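Local coordinates for protein xylulokinase (Brucella ovis, PDB 5VM1) that probably transfers the terminal phosphate of ATP to D-xylulose, giving D-xylulose 5-phosphate, as a member of the FGGY family of carbohydrate kinases, at residues A218-A223 and T232-V237; L11-G16 and T79-S84; P333-F338 and G360-A365; S306-Y311 and Q372-G377; G257-S262 and T394-L399. All blocks are in the same frame, centred on the assembly; numbering follows the deposited sequence.

Contacts 1 and 2 belong to one sheet of the N-terminal domain: strands 78-85 and 236-242 are neighbours in it, and I236 O lies 2.8 Å from I81 N in a probable hydrogen bond. Contacts 3, 4 and 5 lie in the C-terminal domain. Contacts 3 and 4 touch, with V336 CG1 3.4 Å from A373 CB, while nearest atoms of contacts 4 and 5 are about 9 Å apart. Contact 2 is closest to the predicted catalytic base D243, whose side chain is about 4 Å from that of S84. Contact 5 approaches it from the other domain, the F260 side chain being about 9 Å from that of D243. Contacts 1 and 3 have centres 60 Å apart.

Contact 1: residues A218-A223 and T232-V237; sequences AGCLRA and TASVIV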
# COMPACT_ATOMS: atom_id res chain seq x y z
N ALA A 218 6.69 -20.06 6.11
CA ALA A 218 5.32 -20.08 6.61
C ALA A 218 4.44 -20.97 5.72
O ALA A 218 3.48 -20.52 5.08
CB ALA A 218 4.81 -18.65 6.74
N GLY A 219 4.77 -22.26 5.71
CA GLY A 219 4.07 -23.29 4.99
C GLY A 219 4.91 -23.88 3.87
O GLY A 219 5.92 -23.31 3.43
N CYS A 220 4.50 -25.07 3.44
CA CYS A 220 5.08 -25.75 2.29
C CYS A 220 4.00 -25.95 1.24
O CYS A 220 2.82 -26.13 1.57
CB CYS A 220 5.70 -27.10 2.70
SG CYS A 220 7.10 -26.97 3.84
N LEU A 221 4.39 -25.91 -0.03
CA LEU A 221 3.43 -26.13 -1.10
C LEU A 221 2.84 -27.53 -1.04
O LEU A 221 3.56 -28.52 -0.88
CB LEU A 221 4.11 -25.89 -2.45
CG LEU A 221 3.27 -25.99 -3.72
CD1 LEU A 221 2.15 -24.94 -3.73
CD2 LEU A 221 4.19 -25.84 -4.93
N ARG A 222 1.51 -27.62 -1.16
CA ARG A 222 0.82 -28.91 -1.10
C ARG A 222 1.31 -29.82 -2.23
O ARG A 222 1.53 -29.37 -3.36
CB ARG A 222 -0.70 -28.71 -1.18
CG ARG A 222 -1.36 -28.44 0.18
CD ARG A 222 -2.90 -28.39 0.15
NE ARG A 222 -3.42 -27.45 -0.84
CZ ARG A 222 -4.16 -27.78 -1.89
NH1 ARG A 222 -4.50 -29.03 -2.12
NH2 ARG A 222 -4.57 -26.83 -2.72
N ALA A 223 1.43 -31.11 -1.91
CA ALA A 223 2.00 -32.06 -2.86
C ALA A 223 1.21 -32.13 -4.17
O ALA A 223 1.80 -32.21 -5.25
CB ALA A 223 2.11 -33.44 -2.21
N THR A 232 10.40 -29.76 -8.39
CA THR A 232 11.50 -30.70 -8.13
C THR A 232 11.74 -30.90 -6.63
O THR A 232 12.08 -32.01 -6.21
CB THR A 232 12.78 -30.20 -8.81
OG1 THR A 232 12.66 -30.33 -10.24
CG2 THR A 232 14.01 -30.99 -8.35
N ALA A 233 11.57 -29.85 -5.83
CA ALA A 233 11.96 -29.92 -4.43
C ALA A 233 10.82 -29.50 -3.52
O ALA A 233 9.75 -29.07 -3.97
CB ALA A 233 13.19 -29.03 -4.15
N SER A 234 11.07 -29.66 -2.22
CA SER A 234 10.20 -29.11 -1.19
C SER A 234 10.14 -27.60 -1.35
O SER A 234 11.16 -26.91 -1.23
CB SER A 234 10.73 -29.50 0.19
OG SER A 234 9.98 -28.86 1.21
N VAL A 235 8.95 -27.08 -1.66
CA VAL A 235 8.77 -25.67 -1.98
C VAL A 235 8.28 -24.95 -0.73
O VAL A 235 7.13 -25.14 -0.30
CB VAL A 235 7.79 -25.48 -3.14
CG1 VAL A 235 7.66 -24.02 -3.50
CG2 VAL A 235 8.24 -26.28 -4.35
N ILE A 236 9.11 -24.06 -0.18
CA ILE A 236 8.75 -23.27 0.99
C ILE A 236 7.93 -22.06 0.53
O ILE A 236 8.21 -21.47 -0.52
CB ILE A 236 10.02 -22.82 1.74
CG1 ILE A 236 10.55 -23.92 2.67
CG2 ILE A 236 9.80 -21.51 2.50
CD1 ILE A 236 12.04 -23.76 3.00
N VAL A 237 6.88 -21.72 1.29
CA VAL A 237 6.10 -20.50 1.07
C VAL A 237 6.42 -19.48 2.16
O VAL A 237 6.34 -19.80 3.36
CB VAL A 237 4.59 -20.77 1.01
CG1 VAL A 237 3.85 -19.50 0.66
CG2 VAL A 237 4.28 -21.82 -0.05
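Two backbone hydrogen bonds join the outermost strand of the N-terminal, actin-like sheet, 217-220, to its antiparallel neighbour 236-242, and a third continues the pairing just beyond them. A218 N gives its hydrogen to V237 O at 2.8 Å, almost along the C=O axis. V237 N returns a nearly straight bond to G219 O, also 2.8 Å, but arrives from above that carbonyl's plane. The third, from L221 N to V235 O, is again directed nearly down the C=O axis. Between these bonds C220 faces I236 as a non-hydrogen-bonded pair, their CA atoms 4.6 Å apart and both side chains on the same face.

L221 and V235 sit on the other side, next to each other and pointing the same way. L221 CG is anti to the backbone N (chi1 -176°), which brings CD2 alongside the valine branches. L221 touches L169 of helix 161-170, and V237 touches R166 and T170; V235 packs on I81 of the neighbouring strand.

Beyond L221 the chain turns away into helix 223-228, with R222 at the N-cap position. R222 NH1 makes a salt bridge with E224, and NH2 bonds to the carbonyl O of W168. At the heart of the apolar pair, L221 CB lies 3.8 Å from V235 CB.

Contact 2: residues L11-G16 and T79-S84; sequences LGLDLG and TGIGLS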
# COMPACT_ATOMS: atom_id res chain seq x y z
N LEU A 11 9.53 -17.52 -7.01
CA LEU A 11 8.29 -17.05 -7.60
C LEU A 11 7.61 -16.09 -6.63
O LEU A 11 7.53 -16.38 -5.43
CB LEU A 11 7.37 -18.22 -7.92
CG LEU A 11 5.96 -17.87 -8.38
CD1 LEU A 11 5.96 -17.39 -9.84
CD2 LEU A 11 5.03 -19.04 -8.18
N GLY A 12 7.14 -14.96 -7.13
CA GLY A 12 6.35 -14.02 -6.34
C GLY A 12 4.95 -13.91 -6.91
O GLY A 12 4.78 -13.82 -8.13
N LEU A 13 3.94 -13.94 -6.03
CA LEU A 13 2.54 -13.81 -6.41
C LEU A 13 1.97 -12.58 -5.73
O LEU A 13 1.84 -12.56 -4.50
CB LEU A 13 1.72 -15.04 -6.03
CG LEU A 13 2.20 -16.34 -6.66
CD1 LEU A 13 1.42 -17.55 -6.13
CD2 LEU A 13 2.13 -16.21 -8.16
N ASP A 14 1.60 -11.57 -6.52
CA ASP A 14 0.94 -10.37 -6.02
C ASP A 14 -0.54 -10.46 -6.35
O ASP A 14 -0.94 -10.38 -7.51
CB ASP A 14 1.53 -9.08 -6.59
CG ASP A 14 0.98 -7.82 -5.91
OD1 ASP A 14 0.52 -7.93 -4.74
OD2 ASP A 14 0.99 -6.74 -6.52
N LEU A 15 -1.36 -10.60 -5.32
CA LEU A 15 -2.81 -10.59 -5.47
C LEU A 15 -3.27 -9.14 -5.26
O LEU A 15 -3.44 -8.65 -4.14
CB LEU A 15 -3.41 -11.60 -4.50
CG LEU A 15 -4.89 -11.59 -4.13
CD1 LEU A 15 -5.67 -11.51 -5.39
CD2 LEU A 15 -5.23 -12.86 -3.30
N GLY A 16 -3.41 -8.41 -6.36
CA GLY A 16 -3.88 -7.04 -6.27
C GLY A 16 -5.38 -6.97 -6.41
O GLY A 16 -6.08 -7.97 -6.61
N THR A 79 12.29 -23.05 -5.64
CA THR A 79 12.52 -23.57 -4.30
C THR A 79 11.71 -22.83 -3.24
O THR A 79 11.35 -23.42 -2.22
CB THR A 79 14.02 -23.51 -3.97
OG1 THR A 79 14.74 -24.28 -4.94
CG2 THR A 79 14.33 -24.13 -2.61
N GLY A 80 11.42 -21.55 -3.46
CA GLY A 80 10.58 -20.79 -2.56
C GLY A 80 9.57 -19.95 -3.33
O GLY A 80 9.82 -19.54 -4.47
N ILE A 81 8.44 -19.68 -2.67
CA ILE A 81 7.35 -18.84 -3.19
C ILE A 81 7.04 -17.74 -2.17
O ILE A 81 6.89 -18.02 -0.98
CB ILE A 81 6.09 -19.68 -3.50
CG1 ILE A 81 6.35 -20.60 -4.69
CG2 ILE A 81 4.88 -18.79 -3.76
CD1 ILE A 81 5.24 -21.58 -4.98
N GLY A 82 6.96 -16.50 -2.62
CA GLY A 82 6.57 -15.38 -1.77
C GLY A 82 5.26 -14.77 -2.22
O GLY A 82 5.00 -14.67 -3.42
N LEU A 83 4.45 -14.35 -1.26
CA LEU A 83 3.12 -13.81 -1.50
C LEU A 83 3.02 -12.32 -1.17
O LEU A 83 3.62 -11.83 -0.20
CB LEU A 83 2.05 -14.57 -0.70
CG LEU A 83 1.96 -16.05 -0.92
CD1 LEU A 83 0.80 -16.68 -0.16
CD2 LEU A 83 1.81 -16.28 -2.38
N SER A 84 2.18 -11.62 -1.94
CA SER A 84 1.83 -10.23 -1.69
C SER A 84 0.34 -10.06 -1.94
O SER A 84 -0.24 -10.75 -2.78
CB SER A 84 2.58 -9.27 -2.60
OG SER A 84 2.06 -7.97 -2.44
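Strands 11-15 and 79-84 run side by side in parallel, 17° apart with axes 4.7 Å from each other at closest, and five backbone hydrogen bonds zigzag between them. The series opens with a long one, L11 N to G80 O at 3.3 Å. It passes through G82 N to L11 O and L13 N to G82 O, both nearly along the C=O axis, and then S84 N to L13 O. L15 N closes it on S84 O, coming from above that carbonyl's plane.

L11, I81, L13 and L83 share one face. L11 and I81 lie alongside each other, CD2 of the leucine 4.0 Å from CG1 of the isoleucine; L83 CD2 reaches across to L13 CB at 3.9 Å. Helix 53-70 packs on L11 and L13, and helix 161-170 on L13 and L83.

These are two adjacent central strands of the ribonuclease H-like fold that FGGY kinases share with actin, linked by a connection that includes strands 19-26 and 31-38 and helix 53-70.

G12, G82, D14 and S84 belong to the opposite face, which is polar at its C-terminal end. D14 and S84 both hold their polar groups anti to the backbone N (chi1 -171° and 172°). S84 OG donates to D14 OD1 at 2.8 Å, arriving well above the carboxylate plane. D14 is predicted to matter for activity, and the serine bond would tend to favour its charged form. The S84 side chain is also about 4 Å from that of D243, the predicted proton acceptor. A433 of helix 433-446 touches both D14 and S84, A434 also touches D14, and A437 also touches S84.

Contact 3: residues P333-F338 and G360-A365; sequences PGSVTF and GLEHEA
Strands 337-339 and 357-359 form a small two-stranded antiparallel sheet in the C-terminal domain, and this surface contact joins the chain leading into the first strand to the loop that leaves the second. The backbones come closest at V336 and G360, whose CA atoms are 4.3 Å apart. G360 has a positive phi (75°), and its CA presents a C-H almost straight at S335 O, 3.2 Å away.

S335 supplies the hydrogen bond of the contact. Its OG sits between the backbone N and the carbonyl carbon (chi1 63°) and donates to G360 O at 2.9 Å, in the plane of that carbonyl. The E362 carboxylate comes up beside the same hydroxyl, but its angle is poor and the two only touch.

V336 forms the apolar half, and its two methyls diverge. CG1, anti to the backbone N, meets the tip of L361, while CG2 turns to the methyl of A365. A365 ends a type I turn that begins at E362. Helix 367-390 packs on the same apolar groups, A373 on V336 and L370 on A365. Between the two small side chains, V336 CG2 is 4.0 Å from A365 CB.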
# COMPACT_ATOMS: atom_id res chain seq x y z
N PRO A 333 6.66 29.32 -7.99
CA PRO A 333 5.21 29.29 -7.83
C PRO A 333 4.62 30.66 -8.11
O PRO A 333 5.24 31.70 -7.84
CB PRO A 333 5.02 28.88 -6.36
CG PRO A 333 6.31 28.23 -5.97
CD PRO A 333 7.37 28.95 -6.76
N GLY A 334 3.41 30.66 -8.68
CA GLY A 334 2.65 31.87 -8.87
C GLY A 334 1.64 32.08 -7.76
O GLY A 334 1.66 31.44 -6.71
N SER A 335 0.71 33.00 -8.03
CA SER A 335 -0.27 33.35 -7.01
C SER A 335 -1.32 32.28 -6.83
O SER A 335 -2.02 32.29 -5.81
CB SER A 335 -0.93 34.70 -7.36
OG SER A 335 -1.64 34.64 -8.57
N VAL A 336 -1.42 31.33 -7.77
CA VAL A 336 -2.39 30.25 -7.70
C VAL A 336 -1.90 29.15 -6.75
O VAL A 336 -0.75 28.71 -6.81
CB VAL A 336 -2.67 29.66 -9.08
CG1 VAL A 336 -3.67 28.56 -8.91
CG2 VAL A 336 -3.20 30.71 -10.03
N THR A 337 -2.78 28.73 -5.85
CA THR A 337 -2.55 27.65 -4.91
C THR A 337 -3.64 26.60 -5.09
O THR A 337 -4.82 26.95 -5.27
CB THR A 337 -2.53 28.19 -3.45
OG1 THR A 337 -1.36 29.01 -3.23
CG2 THR A 337 -2.58 27.06 -2.43
N PHE A 338 -3.27 25.33 -5.06
CA PHE A 338 -4.25 24.25 -5.19
C PHE A 338 -4.22 23.40 -3.93
O PHE A 338 -3.16 22.93 -3.50
CB PHE A 338 -3.96 23.40 -6.43
CG PHE A 338 -4.89 22.24 -6.61
CD1 PHE A 338 -6.19 22.43 -7.01
CD2 PHE A 338 -4.46 20.96 -6.40
CE1 PHE A 338 -7.06 21.36 -7.19
CE2 PHE A 338 -5.31 19.88 -6.57
CZ PHE A 338 -6.61 20.09 -6.97
N GLY A 360 -5.93 32.41 -5.36
CA GLY A 360 -5.02 33.27 -6.07
C GLY A 360 -5.27 33.41 -7.55
O GLY A 360 -4.36 33.77 -8.29
N LEU A 361 -6.49 33.12 -8.00
CA LEU A 361 -6.77 33.19 -9.43
C LEU A 361 -6.72 34.63 -9.92
O LEU A 361 -7.25 35.54 -9.30
CB LEU A 361 -8.12 32.56 -9.76
CG LEU A 361 -8.36 31.11 -9.38
CD1 LEU A 361 -9.82 30.75 -9.63
CD2 LEU A 361 -7.39 30.14 -10.09
N GLU A 362 -6.09 34.79 -11.08
CA GLU A 362 -5.86 36.06 -11.73
C GLU A 362 -6.32 35.91 -13.17
O GLU A 362 -6.46 34.80 -13.67
CB GLU A 362 -4.38 36.40 -11.68
CG GLU A 362 -3.95 37.10 -10.43
CD GLU A 362 -2.44 37.28 -10.39
OE1 GLU A 362 -1.76 36.70 -11.26
OE2 GLU A 362 -1.95 38.00 -9.48
N HIS A 363 -6.56 37.03 -13.87
CA HIS A 363 -6.92 36.90 -15.27
C HIS A 363 -5.78 36.28 -16.07
O HIS A 363 -6.04 35.52 -17.01
CB HIS A 363 -7.31 38.25 -15.88
CG HIS A 363 -8.66 38.73 -15.45
ND1 HIS A 363 -9.83 38.11 -15.85
CD2 HIS A 363 -9.03 39.78 -14.69
CE1 HIS A 363 -10.86 38.73 -15.32
NE2 HIS A 363 -10.40 39.75 -14.60
N GLU A 364 -4.53 36.57 -15.71
CA GLU A 364 -3.36 36.05 -16.41
C GLU A 364 -3.09 34.56 -16.18
O GLU A 364 -2.19 34.02 -16.82
CB GLU A 364 -2.11 36.85 -16.06
CG GLU A 364 -1.95 37.15 -14.60
CD GLU A 364 -2.08 38.62 -14.30
OE1 GLU A 364 -3.22 39.15 -14.40
OE2 GLU A 364 -1.04 39.22 -13.95
N ALA A 365 -3.76 33.90 -15.24
CA ALA A 365 -3.50 32.49 -15.04
C ALA A 365 -4.10 31.70 -16.20
O ALA A 365 -5.31 31.72 -16.42
CB ALA A 365 -4.07 32.00 -13.71

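Contact 4: residues S306-Y311 and Q372-G377; sequences SALEWY and QAVLEG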
# COMPACT_ATOMS: atom_id res chain seq x y z
N SER A 306 -4.85 11.44 -8.95
CA SER A 306 -6.25 11.65 -9.28
C SER A 306 -6.62 13.13 -9.23
O SER A 306 -7.59 13.53 -9.89
CB SER A 306 -7.13 10.85 -8.34
OG SER A 306 -7.15 11.43 -7.06
N ALA A 307 -5.87 13.93 -8.48
CA ALA A 307 -6.06 15.38 -8.54
C ALA A 307 -5.70 15.92 -9.92
O ALA A 307 -6.43 16.76 -10.45
CB ALA A 307 -5.24 16.07 -7.46
N LEU A 308 -4.62 15.41 -10.53
CA LEU A 308 -4.30 15.84 -11.89
C LEU A 308 -5.27 15.26 -12.91
O LEU A 308 -5.68 15.96 -13.83
CB LEU A 308 -2.87 15.46 -12.26
CG LEU A 308 -2.45 15.92 -13.65
CD1 LEU A 308 -2.47 17.45 -13.80
CD2 LEU A 308 -1.08 15.33 -13.98
N GLU A 309 -5.67 14.00 -12.76
CA GLU A 309 -6.73 13.45 -13.60
C GLU A 309 -7.98 14.31 -13.51
O GLU A 309 -8.60 14.64 -14.53
CB GLU A 309 -7.04 12.00 -13.21
CG GLU A 309 -6.39 10.93 -14.06
CD GLU A 309 -5.93 9.72 -13.23
OE1 GLU A 309 -6.71 9.24 -12.37
OE2 GLU A 309 -4.77 9.26 -13.44
N TRP A 310 -8.37 14.69 -12.29
CA TRP A 310 -9.56 15.52 -12.15
C TRP A 310 -9.44 16.80 -12.97
O TRP A 310 -10.33 17.12 -13.77
CB TRP A 310 -9.83 15.86 -10.68
CG TRP A 310 -10.95 16.90 -10.60
CD1 TRP A 310 -12.29 16.66 -10.71
CD2 TRP A 310 -10.81 18.32 -10.42
NE1 TRP A 310 -12.99 17.84 -10.62
CE2 TRP A 310 -12.12 18.87 -10.45
CE3 TRP A 310 -9.71 19.17 -10.24
CZ2 TRP A 310 -12.36 20.25 -10.30
CZ3 TRP A 310 -9.95 20.54 -10.09
CH2 TRP A 310 -11.27 21.07 -10.12
N TYR A 311 -8.32 17.52 -12.82
CA TYR A 311 -8.15 18.78 -13.54
C TYR A 311 -8.13 18.58 -15.05
O TYR A 311 -8.66 19.41 -15.81
CB TYR A 311 -6.89 19.48 -13.06
CG TYR A 311 -6.57 20.76 -13.80
CD1 TYR A 311 -7.41 21.87 -13.73
CD2 TYR A 311 -5.40 20.87 -14.55
CE1 TYR A 311 -7.10 23.04 -14.42
CE2 TYR A 311 -5.10 22.01 -15.23
CZ TYR A 311 -5.93 23.09 -15.18
OH TYR A 311 -5.58 24.22 -15.88
N GLN A 372 0.40 23.77 -13.07
CA GLN A 372 1.52 23.98 -12.15
C GLN A 372 1.07 24.01 -10.69
O GLN A 372 1.69 23.37 -9.83
CB GLN A 372 2.24 25.26 -12.51
CG GLN A 372 3.51 25.52 -11.78
CD GLN A 372 4.03 26.90 -12.14
OE1 GLN A 372 4.07 27.29 -13.31
NE2 GLN A 372 4.38 27.68 -11.12
N ALA A 373 -0.01 24.72 -10.40
CA ALA A 373 -0.47 24.82 -9.02
C ALA A 373 -0.98 23.47 -8.50
O ALA A 373 -0.93 23.21 -7.29
CB ALA A 373 -1.54 25.90 -8.90
N VAL A 374 -1.51 22.62 -9.39
CA VAL A 374 -1.94 21.29 -8.98
C VAL A 374 -0.74 20.45 -8.57
O VAL A 374 -0.77 19.77 -7.54
CB VAL A 374 -2.75 20.59 -10.10
CG1 VAL A 374 -3.02 19.10 -9.73
CG2 VAL A 374 -4.05 21.34 -10.40
N LEU A 375 0.34 20.49 -9.36
CA LEU A 375 1.54 19.74 -9.00
C LEU A 375 2.18 20.32 -7.75
O LEU A 375 2.58 19.56 -6.85
CB LEU A 375 2.53 19.70 -10.16
CG LEU A 375 2.08 19.16 -11.54
CD1 LEU A 375 3.26 18.89 -12.46
CD2 LEU A 375 1.19 17.93 -11.42
N GLU A 376 2.28 21.65 -7.66
CA GLU A 376 2.82 22.28 -6.45
C GLU A 376 2.03 21.88 -5.22
O GLU A 376 2.61 21.53 -4.18
CB GLU A 376 2.81 23.79 -6.59
CG GLU A 376 3.90 24.37 -7.44
CD GLU A 376 3.55 25.77 -7.94
OE1 GLU A 376 2.47 26.28 -7.55
OE2 GLU A 376 4.34 26.34 -8.72
N GLY A 377 0.69 21.91 -5.32
CA GLY A 377 -0.16 21.60 -4.18
C GLY A 377 -0.02 20.17 -3.71
O GLY A 377 -0.01 19.90 -2.50
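Q372 NE2 is gripped by two oxygens: the carboxylate OE2 of E376, one turn on in the same helix, at 2.7 Å, and the carbonyl O of A332, the latter through a weak bond. The first is nearly straight and leaves in the plane of the glutamine amide, which helps fix the rotation of that group, although it meets the carboxylate from above its plane. Q372 and E376 take no part in the packing against helix 306-311. Facing the partner helix is an apolar surface.

V374 is the central side chain of that surface. Its CG1, anti to the backbone N (chi1 172°), presses on the turn of the other helix and lies 4.1 Å from L308 N. It also reaches the methyl of A307 and CD1 of L308. CG2 comes obliquely to the ring of Y311, 4.3 Å from CG. Alongside, the leucines meet tip to tip, L308 CD2 to L375 CD2 at 4.3 Å. The phenol oxygen of Y311 is satisfied beyond this layer by the carbonyl of R367, near the start of the helix that carries V374.

The two helices, 305-315 and 367-390, run antiparallel at 164° with short-segment axes 9.9 Å apart. Helix 319-326 closes one flank, P319 and L322 touching L308 and Y311, and L326 touching Q372 and L375. Y410 of helix 409-419 packs on L375 and Q372, while F338 of strand 337-339 touches V374.

Contact 5: residues G257-S262 and T394-L399; sequences GHAFVS and TEITSL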
# COMPACT_ATOMS: atom_id res chain seq x y z
N GLY A 257 14.69 5.39 8.19
CA GLY A 257 14.87 6.65 7.51
C GLY A 257 14.82 6.58 6.01
O GLY A 257 14.85 7.63 5.35
N HIS A 258 14.80 5.37 5.44
CA HIS A 258 14.62 5.18 4.01
C HIS A 258 13.14 5.26 3.66
O HIS A 258 12.30 4.68 4.34
CB HIS A 258 15.20 3.85 3.57
CG HIS A 258 16.69 3.86 3.50
ND1 HIS A 258 17.38 3.60 2.33
CD2 HIS A 258 17.63 4.11 4.44
CE1 HIS A 258 18.68 3.69 2.56
NE2 HIS A 258 18.85 4.00 3.84
N ALA A 259 12.83 5.99 2.59
CA ALA A 259 11.45 6.27 2.25
C ALA A 259 11.22 6.25 0.75
O ALA A 259 12.11 6.54 -0.05
CB ALA A 259 10.99 7.61 2.85
N PHE A 260 10.00 5.89 0.36
CA PHE A 260 9.57 6.09 -1.00
C PHE A 260 8.26 6.86 -1.01
O PHE A 260 7.42 6.73 -0.11
CB PHE A 260 9.42 4.76 -1.77
CG PHE A 260 8.20 3.93 -1.41
CD1 PHE A 260 6.92 4.32 -1.80
CD2 PHE A 260 8.34 2.70 -0.78
CE1 PHE A 260 5.81 3.54 -1.49
CE2 PHE A 260 7.24 1.90 -0.48
CZ PHE A 260 5.97 2.32 -0.83
N VAL A 261 8.08 7.65 -2.05
CA VAL A 261 6.83 8.36 -2.30
C VAL A 261 6.23 7.82 -3.59
O VAL A 261 6.92 7.72 -4.61
CB VAL A 261 7.03 9.89 -2.38
CG1 VAL A 261 8.08 10.27 -3.43
CG2 VAL A 261 5.68 10.59 -2.62
N SER A 262 4.97 7.46 -3.53
CA SER A 262 4.25 6.86 -4.64
C SER A 262 3.24 7.87 -5.18
O SER A 262 2.29 8.25 -4.49
CB SER A 262 3.55 5.59 -4.18
OG SER A 262 2.68 5.13 -5.18
N THR A 394 10.85 10.05 12.89
CA THR A 394 11.46 9.61 11.64
C THR A 394 12.06 10.84 10.98
O THR A 394 11.41 11.88 10.88
CB THR A 394 10.40 8.93 10.73
OG1 THR A 394 10.18 7.59 11.17
CG2 THR A 394 10.79 8.93 9.27
N GLU A 395 13.31 10.75 10.55
CA GLU A 395 13.92 11.78 9.71
C GLU A 395 14.17 11.15 8.34
O GLU A 395 14.83 10.12 8.23
CB GLU A 395 15.20 12.31 10.36
CG GLU A 395 16.08 13.27 9.54
CD GLU A 395 17.47 13.38 10.17
OE1 GLU A 395 17.58 13.97 11.26
OE2 GLU A 395 18.45 12.82 9.62
N ILE A 396 13.55 11.72 7.31
CA ILE A 396 13.68 11.20 5.95
C ILE A 396 14.88 11.88 5.28
O ILE A 396 14.87 13.09 5.05
CB ILE A 396 12.39 11.41 5.16
CG1 ILE A 396 11.31 10.45 5.66
CG2 ILE A 396 12.62 11.22 3.67
CD1 ILE A 396 10.01 10.49 4.85
N THR A 397 15.92 11.10 4.99
CA THR A 397 17.12 11.67 4.38
C THR A 397 17.05 11.61 2.85
O THR A 397 17.11 12.64 2.18
CB THR A 397 18.38 10.93 4.85
OG1 THR A 397 18.23 9.52 4.60
CG2 THR A 397 18.61 11.17 6.34
N SER A 398 16.91 10.41 2.31
CA SER A 398 16.76 10.19 0.89
C SER A 398 15.39 9.60 0.60
O SER A 398 14.88 8.76 1.35
CB SER A 398 17.88 9.27 0.37
OG SER A 398 17.78 7.97 0.94
N LEU A 399 14.82 10.02 -0.51
CA LEU A 399 13.49 9.65 -0.94
C LEU A 399 13.55 9.06 -2.35
O LEU A 399 14.27 9.57 -3.21
CB LEU A 399 12.57 10.88 -0.88
CG LEU A 399 11.07 10.64 -1.03
CD1 LEU A 399 10.54 9.60 -0.03
CD2 LEU A 399 10.34 11.94 -0.90
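The ring of F260 meets that of F270 with planes only about 10° apart, across two antiparallel neighbours in the actin-like sheet of the C-terminal domain, strands 259-263 and 267-273. T253 touches the side chains of both F260 and H258. Both aromatic side chains leave the backbone away from 394-399, so the join to that segment is made by small aliphatic groups.

A259 is the centre of it. Its methyl takes I396 CD1 at 3.6 Å and L399 CD1 at 3.5 Å. A259 and L399 are paired as parallel strands begin to run together, their CA atoms 5.1 Å apart. T400, one residue past L399, shares backbone hydrogen bonds with A259 and V261. L399 CA adds a C-H contact to A259 O. Before the strand, G257, with positive phi (85°), passes close to the carbonyl of E395.

I396 touches L386 and L389 of helix 367-390, which also packs on V261 through I382. L399 has CG anti to the backbone N (chi1 -168°), sending its branches across the other strand. There its side chain crosses that of V261 at about a right angle, with CD2 of L399 3.8 Å from V261 CG1.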